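Local coordinates for anthrone oxidase-like protein (Streptomyces ambofaciens, PDB 5F9P) that probably acts as an oxygenase that cleaves a carbon-carbon bond in the oxidative ring-B opening of atypical angucycline biosynthesis, at residues 133-136 against 137-141; 199-202 against 203-207; 184-187 against 188-191; 191-194 against 195-198. One frame throughout, in Å; residues are numbered along the deposited sequence.

All four contacts are local, each closing a helical turn or a tight turn rather than a long loop, and along the chain they run in series, with none enclosing or crossing another. Contact 1 comes first, at the start of helix 135-142 after barrel strand 122-130. Past strands 155-167 and 172-180, contact 3 forms the last turns of helix 183-190 and hands Asp191 on to contact 4, the turn that leads directly into contact 2 on helix 199-211. Arg201 of contact 2 reaches back to the end of contact 3, Lys202 returns to contact 4, and Arg207 binds the acids of contact 1, joining the three helices outside the eight-stranded barrel.

Contact 1 (133-136 against 137-141); sequences QGQD and EALDA
Leu139 sits one turn beyond Gln135 and sets its side chain against that residue's carbonyl, with Leu139 CG 3.4 Å from Gln135 O. The same oxygen accepts the hydrogen bond of Leu139 N at 3.0 Å, so backbone and side chain meet at one place. Leu139 and Asp136 cross obliquely: Leu139 CD1 stops 4.1 Å from Asp136 OD1, a loose graze at the margin of a leucine that also packs on Val160, Lys162 and Val174 of the barrel strands. Glu137 turns a different way. Its CG is anti to the backbone N (chi1 169°) and its chain bends at the next bond (chi2 73°), which carries the carboxylate away from the first turn to a salt bridge with Arg207; Asp140 sends its own carboxylate to the same arginine. Only the root of Glu137 stays close to the turn, CB lying 3.3 Å from Gly134 O. Ala138, which packs on Val130 and Val211, has its CB 3.4 Å from Gln135 O. Gly134 at the N-cap has no side chain with which to receive the first amides. A water does part of that work, accepting from Glu137 N at 2.8 Å and donating to Gln133 O at 2.9 Å. This is a helix N terminus with a glycine N-cap, opening a helix packed on the outside of an antiparallel beta-barrel.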
ATOM      1  N   GLN A 133     -19.291  -9.607  -7.354  1.00 18.02           N
ATOM      2  CA  GLN A 133     -19.559  -9.746  -8.780  1.00 20.30           C
ATOM      3  C   GLN A 133     -18.582  -8.911  -9.622  1.00 19.77           C
ATOM      4  O   GLN A 133     -18.124  -9.351 -10.678  1.00 20.03           O
ATOM      5  CB  GLN A 133     -21.014  -9.357  -9.097  1.00 18.99           C
ATOM      6  CG  GLN A 133     -21.437  -9.637 -10.545  1.00 19.30           C
ATOM      7  CD  GLN A 133     -21.729 -11.119 -10.818  1.00 17.07           C
ATOM      8  OE1 GLN A 133     -22.162 -11.847  -9.927  1.00 15.78           O
ATOM      9  NE2 GLN A 133     -21.510 -11.557 -12.055  1.00 12.66           N
ATOM     10  N   GLY A 134     -18.254  -7.708  -9.158  1.00 17.96           N
ATOM     11  CA  GLY A 134     -17.475  -6.786  -9.971  1.00 14.53           C
ATOM     12  C   GLY A 134     -15.970  -6.726  -9.722  1.00 17.18           C
ATOM     13  O   GLY A 134     -15.286  -5.896 -10.306  1.00 16.66           O
ATOM     14  N   GLN A 135     -15.439  -7.602  -8.877  1.00 16.84           N
ATOM     15  CA  GLN A 135     -14.016  -7.536  -8.553  1.00 18.36           C
ATOM     16  C   GLN A 135     -13.078  -7.630  -9.768  1.00 20.06           C
ATOM     17  O   GLN A 135     -12.150  -6.812  -9.909  1.00 17.09           O
ATOM     18  CB  GLN A 135     -13.626  -8.582  -7.501  1.00 18.89           C
ATOM     19  CG  GLN A 135     -12.204  -8.384  -6.986  1.00 21.99           C
ATOM     20  CD  GLN A 135     -11.812  -9.364  -5.895  1.00 24.92           C
ATOM     21  OE1 GLN A 135     -11.369  -8.964  -4.818  1.00 28.34           O
ATOM     22  NE2 GLN A 135     -11.932 -10.651  -6.182  1.00 24.92           N
ATOM     23  N   ASP A 136     -13.310  -8.605 -10.646  1.00 18.10           N
ATOM     24  CA  ASP A 136     -12.436  -8.782 -11.806  1.00 18.54           C
ATOM     25  C   ASP A 136     -12.521  -7.588 -12.741  1.00 16.05           C
ATOM     26  O   ASP A 136     -11.540  -7.198 -13.375  1.00 18.23           O
ATOM     27  CB  ASP A 136     -12.774 -10.054 -12.579  1.00 23.42           C
ATOM     28  CG  ASP A 136     -12.378 -11.306 -11.840  1.00 27.94           C
ATOM     29  OD1 ASP A 136     -11.422 -11.261 -11.032  1.00 29.06           O
ATOM     30  OD2 ASP A 136     -13.030 -12.345 -12.072  1.00 37.94           O
ATOM     31  N   GLU A 137     -13.708  -7.016 -12.831  1.00 17.03           N
ATOM     32  CA  GLU A 137     -13.912  -5.825 -13.629  1.00 17.45           C
ATOM     33  C   GLU A 137     -13.045  -4.675 -13.088  1.00 15.85           C
ATOM     34  O   GLU A 137     -12.343  -3.994 -13.841  1.00 16.97           O
ATOM     35  CB  GLU A 137     -15.399  -5.454 -13.598  1.00 18.11           C
ATOM     36  CG  GLU A 137     -15.731  -4.086 -14.168  1.00 19.70           C
ATOM     37  CD  GLU A 137     -15.633  -4.037 -15.680  1.00 24.53           C
ATOM     38  OE1 GLU A 137     -15.194  -5.045 -16.286  1.00 27.41           O
ATOM     39  OE2 GLU A 137     -16.009  -2.993 -16.257  1.00 18.76           O
ATOM     40  N   ALA A 138     -13.102  -4.463 -11.780  1.00 14.10           N
ATOM     41  CA  ALA A 138     -12.296  -3.435 -11.128  1.00 12.81           C
ATOM     42  C   ALA A 138     -10.804  -3.621 -11.408  1.00 12.02           C
ATOM     43  O   ALA A 138     -10.095  -2.667 -11.700  1.00  9.39           O
ATOM     44  CB  ALA A 138     -12.550  -3.443  -9.620  1.00 11.68           C
ATOM     45  N   LEU A 139     -10.336  -4.859 -11.289  1.00 12.33           N
ATOM     46  CA  LEU A 139      -8.929  -5.168 -11.490  1.00 11.85           C
ATOM     47  C   LEU A 139      -8.509  -4.886 -12.927  1.00 13.04           C
ATOM     48  O   LEU A 139      -7.445  -4.325 -13.183  1.00 11.89           O
ATOM     49  CB  LEU A 139      -8.667  -6.636 -11.154  1.00 10.36           C
ATOM     50  CG  LEU A 139      -8.755  -7.023  -9.678  1.00 12.54           C
ATOM     51  CD1 LEU A 139      -8.683  -8.543  -9.521  1.00 17.43           C
ATOM     52  CD2 LEU A 139      -7.616  -6.353  -8.915  1.00 13.91           C
ATOM     53  N   ASP A 140      -9.344  -5.303 -13.872  1.00 15.02           N
ATOM     54  CA  ASP A 140      -9.055  -5.046 -15.273  1.00 14.16           C
ATOM     55  C   ASP A 140      -9.030  -3.555 -15.573  1.00 13.31           C
ATOM     56  O   ASP A 140      -8.137  -3.074 -16.266  1.00 13.70           O
ATOM     57  CB  ASP A 140     -10.061  -5.739 -16.181  1.00 14.26           C
ATOM     58  CG  ASP A 140      -9.630  -5.710 -17.623  1.00 20.07           C
ATOM     59  OD1 ASP A 140      -8.674  -6.448 -17.963  1.00 20.63           O
ATOM     60  OD2 ASP A 140     -10.228  -4.944 -18.409  1.00 20.86           O
ATOM     61  N   ALA A 141     -10.007  -2.823 -15.042  1.00 13.22           N
ATOM     62  CA  ALA A 141     -10.086  -1.382 -15.269  1.00 13.21           C
ATOM     63  C   ALA A 141      -8.884  -0.634 -14.710  1.00 13.48           C
ATOM     64  O   ALA A 141      -8.357   0.274 -15.371  1.00 13.41           O
ATOM     65  CB  ALA A 141     -11.385  -0.797 -14.682  1.00 11.18           C
TER
HETATM   66  O   HOH W   1     -15.920  -8.723 -12.470  1.00 25.11           O

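Contact 2 (199-202 against 203-207); sequences EARK and AAVGR
Val205 N donates to Arg201 O at 2.9 Å, and three further i to i+4 bonds run beside it as the helix begins. The polar side-chain link inside 199-202 is a salt bridge one turn apart, Lys202 NZ lying 2.6 Å from Glu199 OE2. The lysine approaches on the syn side of that oxygen, slightly out of the carboxylate plane. Two differently shaped chains make this possible: Lys202 runs fully extended beyond CG, while Glu199 is folded at chi2 (-65°) and curls round to meet it. Lys202 NZ also donates to Pro194 O, so one ammonium group fastens the preceding loop as well as the first turn of the helix.

Outside these polar groups the packing is modest. Val205 lays CG2 alongside the Arg201 carbonyl, 3.5 Å from Arg201 O, because that methyl stands anti to its own carbonyl carbon. Val205 CG2 also comes within 4.3 Å of Arg201 CG. Ala204 CB rests 3.5 Å from Ala200 O, and Ala203 CB lies 3.6 Å from Glu199 O.

The long arginines carry the helix to its surroundings. Arg201 reaches the end of helix 183-190, donating to the carbonyls of Tyr189 and Arg190 and making a cation-pi contact with the Tyr189 ring; with Ala200 it also packs on Phe148. Arg207, at the far end of 203-207, ties helix 199-211 to helix 135-142 through the two acids there, on the outside of the barrel.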
ATOM      1  N   GLU A 199      -9.708   9.936 -22.567  1.00 15.41           N
ATOM      2  CA  GLU A 199     -10.977   9.213 -22.564  1.00 17.20           C
ATOM      3  C   GLU A 199     -10.806   7.816 -21.970  1.00 13.73           C
ATOM      4  O   GLU A 199     -11.739   7.255 -21.406  1.00 12.44           O
ATOM      5  CB  GLU A 199     -11.600   9.169 -23.968  1.00 17.07           C
ATOM      6  CG  GLU A 199     -12.110  10.551 -24.463  1.00 14.36           C
ATOM      7  CD  GLU A 199     -13.263  11.088 -23.614  1.00 15.39           C
ATOM      8  OE1 GLU A 199     -14.213  10.309 -23.394  1.00 12.31           O
ATOM      9  OE2 GLU A 199     -13.226  12.272 -23.157  1.00 14.25           O
ATOM     10  N   ALA A 200      -9.605   7.263 -22.089  1.00 16.17           N
ATOM     11  CA  ALA A 200      -9.295   5.977 -21.465  1.00 14.10           C
ATOM     12  C   ALA A 200      -9.301   6.108 -19.932  1.00 14.10           C
ATOM     13  O   ALA A 200      -9.664   5.163 -19.216  1.00 11.96           O
ATOM     14  CB  ALA A 200      -7.968   5.436 -21.972  1.00 11.94           C
ATOM     15  N   ARG A 201      -8.931   7.284 -19.424  1.00 13.14           N
ATOM     16  CA  ARG A 201      -9.044   7.520 -17.981  1.00 11.72           C
ATOM     17  C   ARG A 201     -10.502   7.498 -17.542  1.00 12.26           C
ATOM     18  O   ARG A 201     -10.852   6.818 -16.582  1.00 11.58           O
ATOM     19  CB  ARG A 201      -8.396   8.836 -17.555  1.00 12.36           C
ATOM     20  CG  ARG A 201      -8.791   9.264 -16.138  1.00 13.65           C
ATOM     21  CD  ARG A 201      -8.119  10.559 -15.729  1.00 13.52           C
ATOM     22  NE  ARG A 201      -8.543  10.999 -14.395  1.00 17.30           N
ATOM     23  CZ  ARG A 201      -8.016  12.043 -13.755  1.00 16.46           C
ATOM     24  NH1 ARG A 201      -7.045  12.748 -14.333  1.00 14.65           N
ATOM     25  NH2 ARG A 201      -8.447  12.371 -12.539  1.00 16.13           N
ATOM     26  N   LYS A 202     -11.348   8.232 -18.259  1.00 10.40           N
ATOM     27  CA  LYS A 202     -12.784   8.283 -17.947  1.00 14.09           C
ATOM     28  C   LYS A 202     -13.431   6.898 -17.975  1.00 10.97           C
ATOM     29  O   LYS A 202     -14.310   6.586 -17.171  1.00 11.83           O
ATOM     30  CB  LYS A 202     -13.510   9.206 -18.931  1.00 13.11           C
ATOM     31  CG  LYS A 202     -12.957  10.629 -18.993  1.00 14.49           C
ATOM     32  CD  LYS A 202     -13.744  11.464 -20.003  1.00 15.14           C
ATOM     33  CE  LYS A 202     -13.261  12.909 -20.051  1.00 18.10           C
ATOM     34  NZ  LYS A 202     -13.954  13.693 -21.128  1.00 14.01           N
ATOM     35  N   ALA A 203     -12.995   6.073 -18.914  1.00 11.62           N
ATOM     36  CA  ALA A 203     -13.534   4.728 -19.039  1.00 13.40           C
ATOM     37  C   ALA A 203     -13.091   3.875 -17.860  1.00 12.06           C
ATOM     38  O   ALA A 203     -13.894   3.163 -17.268  1.00 12.53           O
ATOM     39  CB  ALA A 203     -13.093   4.095 -20.360  1.00 12.61           C
ATOM     40  N   ALA A 204     -11.812   3.951 -17.511  1.00 11.72           N
ATOM     41  CA  ALA A 204     -11.300   3.156 -16.387  1.00 12.77           C
ATOM     42  C   ALA A 204     -12.037   3.544 -15.114  1.00 12.47           C
ATOM     43  O   ALA A 204     -12.563   2.689 -14.396  1.00 12.18           O
ATOM     44  CB  ALA A 204      -9.786   3.365 -16.219  1.00 11.37           C
ATOM     45  N   VAL A 205     -12.089   4.848 -14.854  1.00 10.20           N
ATOM     46  CA  VAL A 205     -12.746   5.365 -13.668  1.00  9.71           C
ATOM     47  C   VAL A 205     -14.234   4.999 -13.629  1.00 11.13           C
ATOM     48  O   VAL A 205     -14.763   4.660 -12.574  1.00 10.86           O
ATOM     49  CB  VAL A 205     -12.531   6.886 -13.537  1.00 12.81           C
ATOM     50  CG1 VAL A 205     -13.526   7.496 -12.565  1.00 10.51           C
ATOM     51  CG2 VAL A 205     -11.088   7.168 -13.100  1.00 11.04           C
ATOM     52  N   GLY A 206     -14.894   5.060 -14.781  1.00 11.63           N
ATOM     53  CA  GLY A 206     -16.312   4.749 -14.867  1.00 12.39           C
ATOM     54  C   GLY A 206     -16.612   3.289 -14.556  1.00 11.23           C
ATOM     55  O   GLY A 206     -17.640   2.961 -13.947  1.00 12.82           O
ATOM     56  N   ARG A 207     -15.716   2.411 -14.986  1.00  9.33           N
ATOM     57  CA  ARG A 207     -15.847   0.984 -14.718  1.00 12.69           C
ATOM     58  C   ARG A 207     -15.674   0.681 -13.228  1.00 13.50           C
ATOM     59  O   ARG A 207     -16.452  -0.063 -12.646  1.00 10.13           O
ATOM     60  CB  ARG A 207     -14.844   0.202 -15.561  1.00 11.34           C
ATOM     61  CG  ARG A 207     -15.234   0.128 -17.044  1.00 14.17           C
ATOM     62  CD  ARG A 207     -14.089  -0.413 -17.895  1.00 14.25           C
ATOM     63  NE  ARG A 207     -13.850  -1.831 -17.655  1.00 15.68           N
ATOM     64  CZ  ARG A 207     -12.724  -2.460 -17.976  1.00 15.81           C
ATOM     65  NH1 ARG A 207     -11.728  -1.791 -18.545  1.00 14.43           N
ATOM     66  NH2 ARG A 207     -12.597  -3.754 -17.727  1.00 16.45           N
TER

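Contact 3 (184-187 against 188-191); sequences QAWE and AYRD
Trp186 and Arg190, one turn apart, meet as ring and aliphatic chain: Arg190 CB lies over one face of the indole, 3.9 Å from the centroid of the six-membered ring of Trp186 and 15° off its normal, a CH-pi contact. Arg190 CG follows at 3.8 Å from Trp186 CZ2. From there the arginine bends at chi3 (66°), which swings its guanidinium past the NE1 side of the indole and leaves the two planes 75° apart. On another flank Tyr189 offers its ring edge to Trp186, Tyr189 CD2 standing 3.8 Å from Trp186 CZ3.

The guanidinium has several partners. Asp191 takes it side-on, Arg190 NE to Asp191 OD1 at 2.9 Å and Arg190 NH2 to Asp191 OD2 at 2.9 Å; OD2 is met on its syn side, whereas OD1 is approached from above the carboxylate. Glu187 runs beside the arginine in the same direction, its CG over one face of the guanidinium, and its OE2 makes a long salt bridge to Arg190 NH1 with no N-H aimed at it. One water links Trp186 NE1 to Arg190 NH1, and another joins Glu187 OE2 to the same nitrogen.

Farther out, Lys183 holds Glu187 OE2, Trp180 meets both aromatic rings, and Arg201 closes off the end of helix 183-190. Two carboxylates thus share one guanidinium, which probably offsets their mutual repulsion, while the waters hydrate NH1 and the indole N-H; one face of the tryptophan is met by the aliphatic part of Arg190.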
ATOM      1  N   GLN A 184       3.097  17.786  -6.578  1.00 21.16           N
ATOM      2  CA  GLN A 184       2.621  18.697  -7.617  1.00 22.53           C
ATOM      3  C   GLN A 184       2.214  17.969  -8.888  1.00 18.81           C
ATOM      4  O   GLN A 184       1.159  18.233  -9.440  1.00 18.90           O
ATOM      5  CB  GLN A 184       3.679  19.770  -7.915  1.00 22.50           C
ATOM      6  CG  GLN A 184       3.870  20.793  -6.776  1.00 33.50           C
ATOM      7  CD  GLN A 184       4.496  20.207  -5.491  1.00 39.38           C
ATOM      8  OE1 GLN A 184       5.406  19.360  -5.536  1.00 26.85           O
ATOM      9  NE2 GLN A 184       4.012  20.679  -4.337  1.00 37.46           N
ATOM     10  N   ALA A 185       3.054  17.054  -9.353  1.00 18.49           N
ATOM     11  CA  ALA A 185       2.726  16.246 -10.520  1.00 17.41           C
ATOM     12  C   ALA A 185       1.463  15.400 -10.286  1.00 19.79           C
ATOM     13  O   ALA A 185       0.620  15.254 -11.181  1.00 18.96           O
ATOM     14  CB  ALA A 185       3.906  15.350 -10.887  1.00 18.63           C
ATOM     15  N   TRP A 186       1.331  14.830  -9.091  1.00 16.73           N
ATOM     16  CA  TRP A 186       0.148  14.028  -8.783  1.00 16.57           C
ATOM     17  C   TRP A 186      -1.130  14.866  -8.823  1.00 16.30           C
ATOM     18  O   TRP A 186      -2.118  14.483  -9.454  1.00 15.59           O
ATOM     19  CB  TRP A 186       0.286  13.320  -7.423  1.00 13.44           C
ATOM     20  CG  TRP A 186      -1.044  12.980  -6.768  1.00 15.00           C
ATOM     21  CD1 TRP A 186      -1.538  13.489  -5.601  1.00 12.50           C
ATOM     22  CD2 TRP A 186      -2.047  12.069  -7.264  1.00 13.39           C
ATOM     23  NE1 TRP A 186      -2.777  12.943  -5.331  1.00 14.42           N
ATOM     24  CE2 TRP A 186      -3.114  12.076  -6.337  1.00 13.00           C
ATOM     25  CE3 TRP A 186      -2.145  11.254  -8.397  1.00 12.44           C
ATOM     26  CZ2 TRP A 186      -4.262  11.296  -6.509  1.00 14.91           C
ATOM     27  CZ3 TRP A 186      -3.300  10.477  -8.567  1.00 13.75           C
ATOM     28  CH2 TRP A 186      -4.336  10.511  -7.628  1.00 13.61           C
ATOM     29  N   GLU A 187      -1.116  16.004  -8.141  1.00 15.09           N
ATOM     30  CA  GLU A 187      -2.335  16.793  -8.006  1.00 16.84           C
ATOM     31  C   GLU A 187      -2.740  17.416  -9.343  1.00 17.96           C
ATOM     32  O   GLU A 187      -3.927  17.588  -9.615  1.00 16.77           O
ATOM     33  CB  GLU A 187      -2.185  17.837  -6.897  1.00 20.26           C
ATOM     34  CG  GLU A 187      -1.904  17.198  -5.545  1.00 20.84           C
ATOM     35  CD  GLU A 187      -1.802  18.206  -4.429  1.00 21.99           C
ATOM     36  OE1 GLU A 187      -1.454  19.367  -4.708  1.00 22.70           O
ATOM     37  OE2 GLU A 187      -2.076  17.836  -3.269  1.00 23.79           O
ATOM     38  N   ALA A 188      -1.754  17.728 -10.180  1.00 17.77           N
ATOM     39  CA  ALA A 188      -2.047  18.185 -11.537  1.00 19.39           C
ATOM     40  C   ALA A 188      -2.858  17.138 -12.289  1.00 18.55           C
ATOM     41  O   ALA A 188      -3.859  17.461 -12.922  1.00 21.63           O
ATOM     42  CB  ALA A 188      -0.765  18.526 -12.291  1.00 18.42           C
ATOM     43  N   TYR A 189      -2.427  15.882 -12.223  1.00 17.87           N
ATOM     44  CA  TYR A 189      -3.185  14.786 -12.822  1.00 15.67           C
ATOM     45  C   TYR A 189      -4.530  14.578 -12.133  1.00 17.60           C
ATOM     46  O   TYR A 189      -5.574  14.564 -12.785  1.00 18.60           O
ATOM     47  CB  TYR A 189      -2.384  13.474 -12.805  1.00 17.25           C
ATOM     48  CG  TYR A 189      -3.216  12.276 -13.222  1.00 18.03           C
ATOM     49  CD1 TYR A 189      -3.543  12.063 -14.558  1.00 15.84           C
ATOM     50  CD2 TYR A 189      -3.691  11.367 -12.278  1.00 14.22           C
ATOM     51  CE1 TYR A 189      -4.311  10.964 -14.949  1.00 12.63           C
ATOM     52  CE2 TYR A 189      -4.466  10.277 -12.659  1.00 14.03           C
ATOM     53  CZ  TYR A 189      -4.777  10.085 -13.992  1.00 14.52           C
ATOM     54  OH  TYR A 189      -5.544   8.998 -14.359  1.00 15.34           O
ATOM     55  N   ARG A 190      -4.500  14.411 -10.815  1.00 16.31           N
ATOM     56  CA  ARG A 190      -5.709  14.168 -10.042  1.00 16.68           C
ATOM     57  C   ARG A 190      -6.816  15.145 -10.437  1.00 21.40           C
ATOM     58  O   ARG A 190      -7.974  14.753 -10.608  1.00 17.85           O
ATOM     59  CB  ARG A 190      -5.416  14.306  -8.549  1.00 17.58           C
ATOM     60  CG  ARG A 190      -6.599  14.035  -7.636  1.00 19.32           C
ATOM     61  CD  ARG A 190      -6.311  14.505  -6.208  1.00 16.71           C
ATOM     62  NE  ARG A 190      -6.181  15.960  -6.133  1.00 22.33           N
ATOM     63  CZ  ARG A 190      -5.720  16.625  -5.073  1.00 26.61           C
ATOM     64  NH1 ARG A 190      -5.322  15.969  -3.982  1.00 24.61           N
ATOM     65  NH2 ARG A 190      -5.639  17.952  -5.109  1.00 24.57           N
ATOM     66  N   ASP A 191      -6.439  16.410 -10.599  1.00 19.75           N
ATOM     67  CA  ASP A 191      -7.407  17.495 -10.725  1.00 21.91           C
ATOM     68  C   ASP A 191      -7.721  17.888 -12.167  1.00 18.99           C
ATOM     69  O   ASP A 191      -8.358  18.917 -12.390  1.00 22.50           O
ATOM     70  CB  ASP A 191      -6.947  18.731  -9.919  1.00 20.23           C
ATOM     71  CG  ASP A 191      -6.939  18.479  -8.411  1.00 23.45           C
ATOM     72  OD1 ASP A 191      -7.724  17.622  -7.951  1.00 23.46           O
ATOM     73  OD2 ASP A 191      -6.144  19.120  -7.682  1.00 23.44           O
TER
HETATM   74  O   HOH W   2      -4.685  13.297  -3.107  1.00 15.83           O
HETATM   75  O   HOH W   3      -4.051  17.463  -1.435  1.00 27.66           O

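Contact 4 (191-194 against 195-198); sequences DQAP and QDQD
Ala193 O takes two backbone amides from the turn ahead of it: Asp196 N at 2.7 Å, and, weakly, Gln197 N at 3.2 Å. The first bond closes a beta-turn over Pro194 and Gln195, both with helical backbone angles; a weak bond from Gln197 N to Pro194 O adds a second, overlapping turn. Together they reverse the chain in the loop between helices 183-190 and 199-211.

Side chains brace the bend. Gln197, extended beyond CG, brings its amide back to the start of the turn, where Gln197 NE2 donates almost straight (174°) to Gln192 O at 3.2 Å. It approaches from above the carbonyl plane, with the oxygen lying in the plane of the glutamine amide. Behind this bond Gln197 CG packs 3.7 Å from Gln192 CB. Gln195 places its CG between its backbone N and carbonyl carbon (chi1 42°) and folds again at chi2, which lays its amide beside Pro194 and against the Ala193 methyl.

Asp198 caps the following helix through Ala200 N. Two waters bridge parts of the loop: one joins Gln192 OE1 to Asp198 N, and the other accepts from Ala193 N and donates to Asp196 OD2 at 2.7 Å.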
ATOM      1  N   ASP A 191      -6.439  16.410 -10.599  1.00 19.75           N
ATOM      2  CA  ASP A 191      -7.407  17.495 -10.725  1.00 21.91           C
ATOM      3  C   ASP A 191      -7.721  17.888 -12.167  1.00 18.99           C
ATOM      4  O   ASP A 191      -8.358  18.917 -12.390  1.00 22.50           O
ATOM      5  CB  ASP A 191      -6.947  18.731  -9.919  1.00 20.23           C
ATOM      6  CG  ASP A 191      -6.939  18.479  -8.411  1.00 23.45           C
ATOM      7  OD1 ASP A 191      -7.724  17.622  -7.951  1.00 23.46           O
ATOM      8  OD2 ASP A 191      -6.144  19.120  -7.682  1.00 23.44           O
ATOM      9  N   GLN A 192      -7.282  17.095 -13.144  1.00 16.95           N
ATOM     10  CA  GLN A 192      -7.601  17.397 -14.531  1.00 18.62           C
ATOM     11  C   GLN A 192      -9.104  17.608 -14.662  1.00 19.41           C
ATOM     12  O   GLN A 192      -9.886  16.857 -14.079  1.00 17.25           O
ATOM     13  CB  GLN A 192      -7.189  16.256 -15.459  1.00 20.46           C
ATOM     14  CG  GLN A 192      -5.699  16.135 -15.699  1.00 22.89           C
ATOM     15  CD  GLN A 192      -5.345  14.934 -16.553  1.00 22.31           C
ATOM     16  OE1 GLN A 192      -6.089  13.949 -16.613  1.00 22.05           O
ATOM     17  NE2 GLN A 192      -4.195  15.004 -17.218  1.00 26.95           N
ATOM     18  N   ALA A 193      -9.497  18.622 -15.426  1.00 22.21           N
ATOM     19  CA  ALA A 193     -10.896  18.832 -15.780  1.00 21.06           C
ATOM     20  C   ALA A 193     -11.239  17.894 -16.928  1.00 19.34           C
ATOM     21  O   ALA A 193     -10.341  17.389 -17.603  1.00 20.10           O
ATOM     22  CB  ALA A 193     -11.124  20.274 -16.192  1.00 25.72           C
ATOM     23  N   PRO A 194     -12.540  17.663 -17.161  1.00 19.14           N
ATOM     24  CA  PRO A 194     -13.008  16.721 -18.178  1.00 18.11           C
ATOM     25  C   PRO A 194     -12.360  16.925 -19.528  1.00 18.32           C
ATOM     26  O   PRO A 194     -12.034  15.942 -20.200  1.00 18.11           O
ATOM     27  CB  PRO A 194     -14.510  17.014 -18.237  1.00 18.40           C
ATOM     28  CG  PRO A 194     -14.831  17.340 -16.846  1.00 16.76           C
ATOM     29  CD  PRO A 194     -13.668  18.190 -16.374  1.00 23.19           C
ATOM     30  N   GLN A 195     -12.142  18.179 -19.911  1.00 21.28           N
ATOM     31  CA  GLN A 195     -11.510  18.465 -21.198  1.00 23.86           C
ATOM     32  C   GLN A 195     -10.079  17.940 -21.273  1.00 26.43           C
ATOM     33  O   GLN A 195      -9.579  17.619 -22.361  1.00 25.71           O
ATOM     34  CB  GLN A 195     -11.547  19.969 -21.516  1.00 25.85           C
ATOM     35  CG  GLN A 195     -11.227  20.915 -20.335  1.00 28.87           C
ATOM     36  CD  GLN A 195     -12.427  21.166 -19.417  1.00 25.91           C
ATOM     37  OE1 GLN A 195     -13.458  20.505 -19.534  1.00 26.37           O
ATOM     38  NE2 GLN A 195     -12.292  22.133 -18.501  1.00 32.29           N
ATOM     39  N   ASP A 196      -9.415  17.833 -20.124  1.00 22.26           N
ATOM     40  CA  ASP A 196      -8.001  17.452 -20.139  1.00 19.78           C
ATOM     41  C   ASP A 196      -7.724  16.006 -19.789  1.00 21.54           C
ATOM     42  O   ASP A 196      -6.590  15.546 -19.904  1.00 18.10           O
ATOM     43  CB  ASP A 196      -7.185  18.386 -19.255  1.00 23.18           C
ATOM     44  CG  ASP A 196      -7.221  19.804 -19.761  1.00 25.45           C
ATOM     45  OD1 ASP A 196      -6.764  20.014 -20.904  1.00 29.15           O
ATOM     46  OD2 ASP A 196      -7.737  20.686 -19.043  1.00 24.36           O
ATOM     47  N   GLN A 197      -8.763  15.296 -19.363  1.00 18.97           N
ATOM     48  CA  GLN A 197      -8.646  13.877 -19.077  1.00 14.84           C
ATOM     49  C   GLN A 197      -8.648  13.064 -20.363  1.00 19.27           C
ATOM     50  O   GLN A 197      -9.441  13.315 -21.272  1.00 16.56           O
ATOM     51  CB  GLN A 197      -9.808  13.418 -18.205  1.00 15.14           C
ATOM     52  CG  GLN A 197      -9.844  14.016 -16.815  1.00 12.67           C
ATOM     53  CD  GLN A 197     -10.928  13.386 -15.959  1.00 17.71           C
ATOM     54  OE1 GLN A 197     -11.401  12.281 -16.248  1.00 13.39           O
ATOM     55  NE2 GLN A 197     -11.333  14.085 -14.909  1.00 15.38           N
ATOM     56  N   ASP A 198      -7.770  12.074 -20.422  1.00 15.15           N
ATOM     57  CA  ASP A 198      -7.817  11.063 -21.476  1.00 18.52           C
ATOM     58  C   ASP A 198      -9.158  10.311 -21.419  1.00 16.91           C
ATOM     59  O   ASP A 198      -9.685  10.077 -20.338  1.00 14.86           O
ATOM     60  CB  ASP A 198      -6.670  10.068 -21.282  1.00 18.41           C
ATOM     61  CG  ASP A 198      -6.303   9.348 -22.561  1.00 32.33           C
ATOM     62  OD1 ASP A 198      -7.096   8.485 -23.027  1.00 29.72           O
ATOM     63  OD2 ASP A 198      -5.213   9.655 -23.098  1.00 37.34           O
TER
HETATM   64  O   HOH W   4      -5.870  11.773 -18.348  1.00 17.54           O
HETATM   65  O   HOH W   5      -7.466  20.623 -16.313  1.00 26.59           O